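Local coordinates for leucine-rich repeat protein (Bacteroides thetaiotaomicron, PDB 4ECN), which is of unknown function but, as an extracellular leucine-rich repeat protein carrying DUF4458 domains, probably binds other proteins, at residues P129-G141 with V246-Q260. Residues are numbered along the deposited sequence; the frame is centred on the assembly and turned at random.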
ATOM      1  N   PRO A 129       9.019  46.022  -5.222  1.00 63.81           N
ATOM      2  CA  PRO A 129       8.440  47.077  -6.055  1.00 63.56           C
ATOM      3  C   PRO A 129       7.468  46.506  -7.092  1.00 66.66           C
ATOM      4  O   PRO A 129       7.732  45.471  -7.716  1.00 65.67           O
ATOM      5  CB  PRO A 129       9.661  47.713  -6.705  1.00 65.88           C
ATOM      6  CG  PRO A 129      10.679  46.657  -6.718  1.00 70.03           C
ATOM      7  CD  PRO A 129      10.462  45.861  -5.485  1.00 65.33           C
ATOM      8  N   HIS A 130       6.305  47.165  -7.213  1.00 62.84           N
ATOM      9  CA  HIS A 130       5.230  46.803  -8.122  1.00 61.39           C
ATOM     10  C   HIS A 130       4.910  47.930  -9.060  1.00 65.67           C
ATOM     11  O   HIS A 130       5.151  49.097  -8.746  1.00 67.17           O
ATOM     12  CB  HIS A 130       3.968  46.437  -7.325  1.00 61.59           C
ATOM     13  CG  HIS A 130       4.008  45.089  -6.679  1.00 64.21           C
ATOM     14  ND1 HIS A 130       4.866  44.816  -5.626  1.00 65.80           N
ATOM     15  CD2 HIS A 130       3.250  43.992  -6.918  1.00 65.26           C
ATOM     16  CE1 HIS A 130       4.633  43.556  -5.286  1.00 64.47           C
ATOM     17  NE2 HIS A 130       3.662  43.019  -6.030  1.00 64.48           N
ATOM     18  N   GLY A 131       4.358  47.559 -10.203  1.00 60.64           N
ATOM     19  CA  GLY A 131       3.830  48.446 -11.228  1.00 60.23           C
ATOM     20  C   GLY A 131       2.410  47.989 -11.505  1.00 63.03           C
ATOM     21  O   GLY A 131       1.927  47.076 -10.819  1.00 62.12           O
ATOM     22  N   THR A 132       1.713  48.605 -12.488  1.00 59.26           N
ATOM     23  CA  THR A 132       0.335  48.196 -12.812  1.00 58.85           C
ATOM     24  C   THR A 132       0.239  47.846 -14.317  1.00 63.28           C
ATOM     25  O   THR A 132       1.093  48.258 -15.099  1.00 63.55           O
ATOM     26  CB  THR A 132      -0.708  49.236 -12.380  1.00 63.67           C
ATOM     27  OG1 THR A 132      -0.376  50.512 -12.916  1.00 65.83           O
ATOM     28  CG2 THR A 132      -0.840  49.326 -10.857  1.00 59.38           C
ATOM     29  N   VAL A 133      -0.758  47.018 -14.699  1.00 59.69           N
ATOM     30  CA  VAL A 133      -0.904  46.506 -16.068  1.00 59.60           C
ATOM     31  C   VAL A 133      -2.367  46.441 -16.500  1.00 64.67           C
ATOM     32  O   VAL A 133      -3.249  46.157 -15.690  1.00 65.24           O
ATOM     33  CB  VAL A 133      -0.253  45.084 -16.173  1.00 62.30           C
ATOM     34  CG1 VAL A 133      -0.805  44.263 -17.334  1.00 61.43           C
ATOM     35  CG2 VAL A 133       1.262  45.182 -16.283  1.00 62.42           C
ATOM     36  N   THR A 134      -2.595  46.650 -17.807  1.00 60.44           N
ATOM     37  CA  THR A 134      -3.873  46.480 -18.493  1.00 60.19           C
ATOM     38  C   THR A 134      -3.627  45.555 -19.662  1.00 63.55           C
ATOM     39  O   THR A 134      -2.549  45.595 -20.264  1.00 62.15           O
ATOM     40  CB  THR A 134      -4.509  47.803 -18.926  1.00 67.44           C
ATOM     41  OG1 THR A 134      -3.580  48.513 -19.753  1.00 75.28           O
ATOM     42  CG2 THR A 134      -4.969  48.647 -17.756  1.00 60.69           C
ATOM     43  N   PHE A 135      -4.617  44.730 -19.991  1.00 59.98           N
ATOM     44  CA  PHE A 135      -4.490  43.766 -21.077  1.00 58.84           C
ATOM     45  C   PHE A 135      -5.296  44.191 -22.294  1.00 63.27           C
ATOM     46  O   PHE A 135      -6.260  44.958 -22.185  1.00 64.34           O
ATOM     47  CB  PHE A 135      -4.934  42.372 -20.598  1.00 59.38           C
ATOM     48  CG  PHE A 135      -4.058  41.889 -19.469  1.00 59.27           C
ATOM     49  CD1 PHE A 135      -2.862  41.231 -19.730  1.00 61.37           C
ATOM     50  CD2 PHE A 135      -4.374  42.185 -18.148  1.00 59.40           C
ATOM     51  CE1 PHE A 135      -2.023  40.842 -18.690  1.00 60.67           C
ATOM     52  CE2 PHE A 135      -3.534  41.786 -17.109  1.00 60.59           C
ATOM     53  CZ  PHE A 135      -2.378  41.109 -17.387  1.00 58.08           C
ATOM     54  N   LYS A 136      -4.856  43.704 -23.455  1.00 58.35           N
ATOM     55  CA  LYS A 136      -5.462  43.916 -24.752  1.00 58.65           C
ATOM     56  C   LYS A 136      -5.559  42.563 -25.421  1.00 65.00           C
ATOM     57  O   LYS A 136      -4.534  41.952 -25.783  1.00 63.88           O
ATOM     58  CB  LYS A 136      -4.649  44.927 -25.562  1.00 61.02           C
ATOM     59  CG  LYS A 136      -5.135  45.200 -26.979  1.00 72.03           C
ATOM     60  CD  LYS A 136      -3.989  45.847 -27.766  1.00 82.38           C
ATOM     61  CE  LYS A 136      -4.296  46.209 -29.196  1.00 90.96           C
ATOM     62  NZ  LYS A 136      -5.214  47.371 -29.279  1.00101.52           N
ATOM     63  N   LEU A 137      -6.801  42.062 -25.492  1.00 63.99           N
ATOM     64  CA  LEU A 137      -7.164  40.785 -26.102  1.00 64.94           C
ATOM     65  C   LEU A 137      -7.141  40.945 -27.622  1.00 72.53           C
ATOM     66  O   LEU A 137      -7.724  41.890 -28.138  1.00 72.28           O
ATOM     67  CB  LEU A 137      -8.540  40.315 -25.601  1.00 64.75           C
ATOM     68  CG  LEU A 137      -8.646  39.701 -24.207  1.00 68.52           C
ATOM     69  CD1 LEU A 137      -8.439  40.737 -23.093  1.00 68.22           C
ATOM     70  CD2 LEU A 137     -10.016  39.079 -24.017  1.00 71.48           C
ATOM     71  N   SER A 138      -6.441  40.049 -28.328  1.00 72.54           N
ATOM     72  CA  SER A 138      -6.260  40.133 -29.773  1.00 74.91           C
ATOM     73  C   SER A 138      -6.419  38.780 -30.452  1.00 83.20           C
ATOM     74  O   SER A 138      -6.060  37.766 -29.847  1.00 83.38           O
ATOM     75  CB  SER A 138      -4.861  40.670 -30.065  1.00 80.02           C
ATOM     76  OG  SER A 138      -4.459  41.694 -29.165  1.00 92.11           O
ATOM     77  N   LYS A 139      -6.903  38.757 -31.719  1.00 82.88           N
ATOM     78  CA  LYS A 139      -7.032  37.521 -32.504  1.00 84.31           C
ATOM     79  C   LYS A 139      -5.660  37.052 -33.014  1.00 92.64           C
ATOM     80  O   LYS A 139      -4.957  37.818 -33.669  1.00 92.13           O
ATOM     81  CB  LYS A 139      -7.988  37.695 -33.694  1.00 87.82           C
ATOM     82  CG  LYS A 139      -9.449  37.921 -33.356  1.00 99.75           C
ATOM     83  CD  LYS A 139     -10.285  37.835 -34.637  1.00110.18           C
ATOM     84  CE  LYS A 139     -11.764  38.050 -34.419  1.00119.69           C
ATOM     85  NZ  LYS A 139     -12.544  37.873 -35.674  1.00127.66           N
ATOM     86  N   GLU A 140      -5.284  35.801 -32.702  1.00 93.51           N
ATOM     87  CA  GLU A 140      -4.024  35.147 -33.103  1.00 95.64           C
ATOM     88  C   GLU A 140      -4.357  33.789 -33.722  1.00106.32           C
ATOM     89  O   GLU A 140      -5.448  33.259 -33.480  1.00105.68           O
ATOM     90  CB  GLU A 140      -3.062  34.994 -31.892  1.00 95.81           C
ATOM     91  CG  GLU A 140      -1.622  34.614 -32.236  1.00105.93           C
ATOM     92  CD  GLU A 140      -0.965  33.562 -31.352  1.00129.64           C
ATOM     93  OE1 GLU A 140      -1.341  32.373 -31.475  1.00129.65           O
ATOM     94  OE2 GLU A 140      -0.022  33.905 -30.599  1.00118.90           O
ATOM     95  N   GLY A 141      -3.433  33.248 -34.521  1.00108.36           N
ATOM     96  CA  GLY A 141      -3.588  31.949 -35.174  1.00110.65           C
ATOM     97  C   GLY A 141      -4.548  31.971 -36.350  1.00120.11           C
ATOM     98  O   GLY A 141      -4.208  31.512 -37.446  1.00121.19           O
ATOM     99  N   VAL A 246       6.977  45.364 -16.794  1.00 61.19           N
ATOM    100  CA  VAL A 246       6.377  46.162 -15.720  1.00 61.12           C
ATOM    101  C   VAL A 246       7.479  47.006 -15.075  1.00 67.46           C
ATOM    102  O   VAL A 246       8.541  46.479 -14.724  1.00 67.13           O
ATOM    103  CB  VAL A 246       5.644  45.279 -14.679  1.00 64.06           C
ATOM    104  CG1 VAL A 246       5.101  46.107 -13.528  1.00 63.47           C
ATOM    105  CG2 VAL A 246       4.529  44.466 -15.323  1.00 63.84           C
ATOM    106  N   ILE A 247       7.219  48.317 -14.933  1.00 66.11           N
ATOM    107  CA  ILE A 247       8.156  49.276 -14.339  1.00 67.02           C
ATOM    108  C   ILE A 247       7.617  49.705 -12.992  1.00 72.20           C
ATOM    109  O   ILE A 247       6.414  49.923 -12.880  1.00 72.00           O
ATOM    110  CB  ILE A 247       8.395  50.503 -15.284  1.00 70.57           C
ATOM    111  CG1 ILE A 247       8.697  50.112 -16.763  1.00 70.43           C
ATOM    112  CG2 ILE A 247       9.421  51.492 -14.719  1.00 71.73           C
ATOM    113  CD1 ILE A 247       9.889  49.188 -17.027  1.00 78.50           C
ATOM    114  N   ASP A 248       8.507  49.867 -11.994  1.00 70.48           N
ATOM    115  CA  ASP A 248       8.179  50.288 -10.627  1.00 72.31           C
ATOM    116  C   ASP A 248       7.377  51.604 -10.597  1.00 80.54           C
ATOM    117  O   ASP A 248       7.774  52.602 -11.218  1.00 82.11           O
ATOM    118  CB  ASP A 248       9.465  50.456  -9.784  1.00 75.17           C
ATOM    119  CG  ASP A 248       9.275  50.813  -8.306  1.00 89.47           C
ATOM    120  OD1 ASP A 248       8.187  50.509  -7.748  1.00 91.39           O
ATOM    121  OD2 ASP A 248      10.245  51.296  -7.681  1.00 94.95           O
ATOM    122  N   ASN A 249       6.224  51.566  -9.878  1.00 77.70           N
ATOM    123  CA  ASN A 249       5.247  52.645  -9.604  1.00 77.79           C
ATOM    124  C   ASN A 249       4.721  53.312 -10.919  1.00 78.44           C
ATOM    125  O   ASN A 249       4.139  54.402 -10.865  1.00 78.85           O
ATOM    126  CB  ASN A 249       5.851  53.703  -8.645  1.00 82.83           C
ATOM    127  CG  ASN A 249       6.290  53.146  -7.279  1.00118.82           C
ATOM    128  OD1 ASN A 249       5.845  52.076  -6.806  1.00112.57           O
ATOM    129  ND2 ASN A 249       7.178  53.869  -6.600  1.00113.04           N
ATOM    130  N   LYS A 250       4.830  52.586 -12.062  1.00 71.97           N
ATOM    131  CA  LYS A 250       4.372  52.987 -13.397  1.00 71.41           C
ATOM    132  C   LYS A 250       3.420  51.932 -14.000  1.00 74.13           C
ATOM    133  O   LYS A 250       3.544  50.746 -13.694  1.00 73.26           O
ATOM    134  CB  LYS A 250       5.568  53.221 -14.354  1.00 73.83           C
ATOM    135  CG  LYS A 250       6.548  54.327 -13.938  1.00 84.28           C
ATOM    136  CD  LYS A 250       5.948  55.733 -14.002  1.00 94.75           C
ATOM    137  CE  LYS A 250       6.901  56.791 -13.503  1.00104.87           C
ATOM    138  NZ  LYS A 250       6.364  58.165 -13.711  1.00114.19           N
ATOM    139  N   LEU A 251       2.496  52.370 -14.887  1.00 70.23           N
ATOM    140  CA  LEU A 251       1.522  51.499 -15.559  1.00 68.78           C
ATOM    141  C   LEU A 251       1.956  51.096 -16.978  1.00 71.14           C
ATOM    142  O   LEU A 251       2.193  51.948 -17.837  1.00 71.34           O
ATOM    143  CB  LEU A 251       0.140  52.175 -15.646  1.00 68.87           C
ATOM    144  CG  LEU A 251      -0.886  51.547 -16.616  1.00 72.65           C
ATOM    145  CD1 LEU A 251      -1.679  50.433 -15.960  1.00 72.15           C
ATOM    146  CD2 LEU A 251      -1.808  52.596 -17.176  1.00 73.54           C
ATOM    147  N   THR A 252       1.968  49.788 -17.227  1.00 66.47           N
ATOM    148  CA  THR A 252       2.219  49.220 -18.542  1.00 66.33           C
ATOM    149  C   THR A 252       0.839  49.028 -19.181  1.00 71.09           C
ATOM    150  O   THR A 252      -0.053  48.452 -18.562  1.00 71.01           O
ATOM    151  CB  THR A 252       3.068  47.950 -18.431  1.00 68.85           C
ATOM    152  OG1 THR A 252       4.300  48.271 -17.760  1.00 65.43           O
ATOM    153  CG2 THR A 252       3.323  47.291 -19.800  1.00 62.34           C
ATOM    154  N   LYS A 253       0.644  49.563 -20.380  1.00 68.21           N
ATOM    155  CA  LYS A 253      -0.657  49.497 -21.021  1.00 68.46           C
ATOM    156  C   LYS A 253      -0.668  48.456 -22.134  1.00 73.00           C
ATOM    157  O   LYS A 253       0.337  48.261 -22.824  1.00 72.55           O
ATOM    158  CB  LYS A 253      -1.024  50.891 -21.581  1.00 71.96           C
ATOM    159  CG  LYS A 253      -2.483  51.074 -22.009  1.00 83.35           C
ATOM    160  CD  LYS A 253      -2.661  52.323 -22.884  1.00 88.91           C
ATOM    161  CE  LYS A 253      -4.042  52.389 -23.509  1.00 90.02           C
ATOM    162  NZ  LYS A 253      -4.171  53.503 -24.484  1.00 92.27           N
ATOM    163  N   ASP A 254      -1.840  47.810 -22.306  1.00 70.23           N
ATOM    164  CA  ASP A 254      -2.229  46.858 -23.349  1.00 70.17           C
ATOM    165  C   ASP A 254      -1.199  45.712 -23.564  1.00 72.11           C
ATOM    166  O   ASP A 254      -0.569  45.593 -24.626  1.00 72.32           O
ATOM    167  CB  ASP A 254      -2.478  47.604 -24.669  1.00 73.30           C
ATOM    168  CG  ASP A 254      -3.737  48.460 -24.627  1.00 91.25           C
ATOM    169  OD1 ASP A 254      -4.535  48.314 -23.649  1.00 91.32           O
ATOM    170  OD2 ASP A 254      -3.948  49.253 -25.580  1.00100.78           O
ATOM    171  N   ALA A 255      -1.120  44.830 -22.546  1.00 65.79           N
ATOM    172  CA  ALA A 255      -0.320  43.603 -22.497  1.00 63.16           C
ATOM    173  C   ALA A 255      -1.021  42.526 -23.340  1.00 61.67           C
ATOM    174  O   ALA A 255      -2.235  42.365 -23.223  1.00 61.19           O
ATOM    175  CB  ALA A 255      -0.151  43.168 -21.045  1.00 63.19           C
ATOM    176  N   ASN A 256      -0.284  41.814 -24.197  1.00 55.59           N
ATOM    177  CA  ASN A 256      -0.884  40.876 -25.153  1.00 55.41           C
ATOM    178  C   ASN A 256      -1.542  39.581 -24.553  1.00 60.41           C
ATOM    179  O   ASN A 256      -0.858  38.733 -23.983  1.00 60.78           O
ATOM    180  CB  ASN A 256       0.154  40.412 -26.177  1.00 50.31           C
ATOM    181  CG  ASN A 256      -0.431  39.576 -27.298  1.00 62.33           C
ATOM    182  OD1 ASN A 256       0.142  38.543 -27.689  1.00 51.99           O
ATOM    183  ND2 ASN A 256      -1.594  40.005 -27.842  1.00 54.84           N
ATOM    184  N   VAL A 257      -2.852  39.399 -24.826  1.00 56.07           N
ATOM    185  CA  VAL A 257      -3.616  38.195 -24.514  1.00 55.32           C
ATOM    186  C   VAL A 257      -4.052  37.619 -25.882  1.00 60.95           C
ATOM    187  O   VAL A 257      -5.034  38.096 -26.462  1.00 61.29           O
ATOM    188  CB  VAL A 257      -4.783  38.427 -23.524  1.00 59.32           C
ATOM    189  CG1 VAL A 257      -5.539  37.130 -23.252  1.00 58.71           C
ATOM    190  CG2 VAL A 257      -4.283  39.032 -22.214  1.00 58.65           C
ATOM    191  N   PRO A 258      -3.266  36.669 -26.451  1.00 57.90           N
ATOM    192  CA  PRO A 258      -3.569  36.150 -27.800  1.00 58.45           C
ATOM    193  C   PRO A 258      -4.738  35.146 -27.843  1.00 61.68           C
ATOM    194  O   PRO A 258      -4.543  33.935 -27.670  1.00 60.14           O
ATOM    195  CB  PRO A 258      -2.259  35.460 -28.202  1.00 60.02           C
ATOM    196  CG  PRO A 258      -1.655  35.033 -26.935  1.00 63.69           C
ATOM    197  CD  PRO A 258      -2.024  36.076 -25.918  1.00 59.11           C
ATOM    198  N   ILE A 259      -5.940  35.649 -28.169  1.00 58.28           N
ATOM    199  CA  ILE A 259      -7.154  34.837 -28.245  1.00 58.02           C
ATOM    200  C   ILE A 259      -7.077  33.943 -29.493  1.00 64.72           C
ATOM    201  O   ILE A 259      -6.734  34.422 -30.565  1.00 65.53           O
ATOM    202  CB  ILE A 259      -8.413  35.738 -28.224  1.00 60.73           C
ATOM    203  CG1 ILE A 259      -8.443  36.640 -26.954  1.00 59.73           C
ATOM    204  CG2 ILE A 259      -9.716  34.925 -28.378  1.00 61.72           C
ATOM    205  CD1 ILE A 259      -8.411  35.931 -25.582  1.00 57.11           C
ATOM    206  N   GLN A 260      -7.370  32.639 -29.329  1.00 62.24           N
ATOM    207  CA  GLN A 260      -7.267  31.629 -30.385  1.00 63.15           C
ATOM    208  C   GLN A 260      -8.591  31.316 -31.083  1.00 69.77           C
ATOM    209  O   GLN A 260      -8.569  30.966 -32.273  1.00 69.90           O
ATOM    210  CB  GLN A 260      -6.728  30.312 -29.797  1.00 63.42           C
ATOM    211  CG  GLN A 260      -5.357  30.416 -29.140  1.00 67.77           C
ATOM    212  CD  GLN A 260      -4.268  30.844 -30.090  1.00 77.96           C
ATOM    213  OE1 GLN A 260      -4.066  30.252 -31.160  1.00 72.92           O
ATOM    214  NE2 GLN A 260      -3.519  31.865 -29.690  1.00 64.39           N
TER
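The Phe135 ring meets Ala255 and Val257 obliquely, its CD1 lying 3.6 Å from Ala255 CB, while one of its faces carries Val133 CG1, offset toward the rim. With CG anti to its carbonyl carbon (chi1 -62°), Phe135 also sets CD1 against Val257 CG2. At the C-terminal ends of the two strands, two further flat groups meet: the Glu140 carboxylate is met from above its plane, 70° out of it, by Gln260 NE2, whose bond to Glu140 OE1 (2.9 Å) runs in the Gln260 amide plane. The same NE2 donates to Pro258 O, and Glu140 OE2 sits 3.6 Å from Pro258 CB. An alanine in place of Glu140 would probably leave Gln260 NE2 with Pro258 O but without its carboxylate partner. Backbone bonds show that strands 130-139 and 251-259 pair in parallel, within a mixed sheet of a DUF4458 domain, a family of the transthyretin clan; strand 202-212 pairs antiparallel with the other edge of 130-139. The register slips by one residue between the Val133–Thr252 and Phe135–Ala255 pairs, a beta bulge in which Lys253 and Asp254 lie opposite Thr134, Asp254 having positive phi. There Thr134 O accepts Ala255 N (2.8 Å) in the carbonyl plane, while Thr134 OG1, placed between its own backbone N and carbonyl carbon (chi1 56°), accepts Asp254 N at 3.2 Å, so a side-chain hydroxyl takes up the extra amide. On the Phe135 side, the Val133 and Val246 side chains cross at about a right angle, CG2 to CG2 3.5 Å, and Leu137 CD2 reaches Ile259 CD1; Leu173 and Met176 pack on Phe135 from strand 170-179. At the opposite end, the type II turn from Ile247 to Lys250 directs Asn249 N onto His130 O, and Asn249 OD1 accepts the backbone N of Ala102.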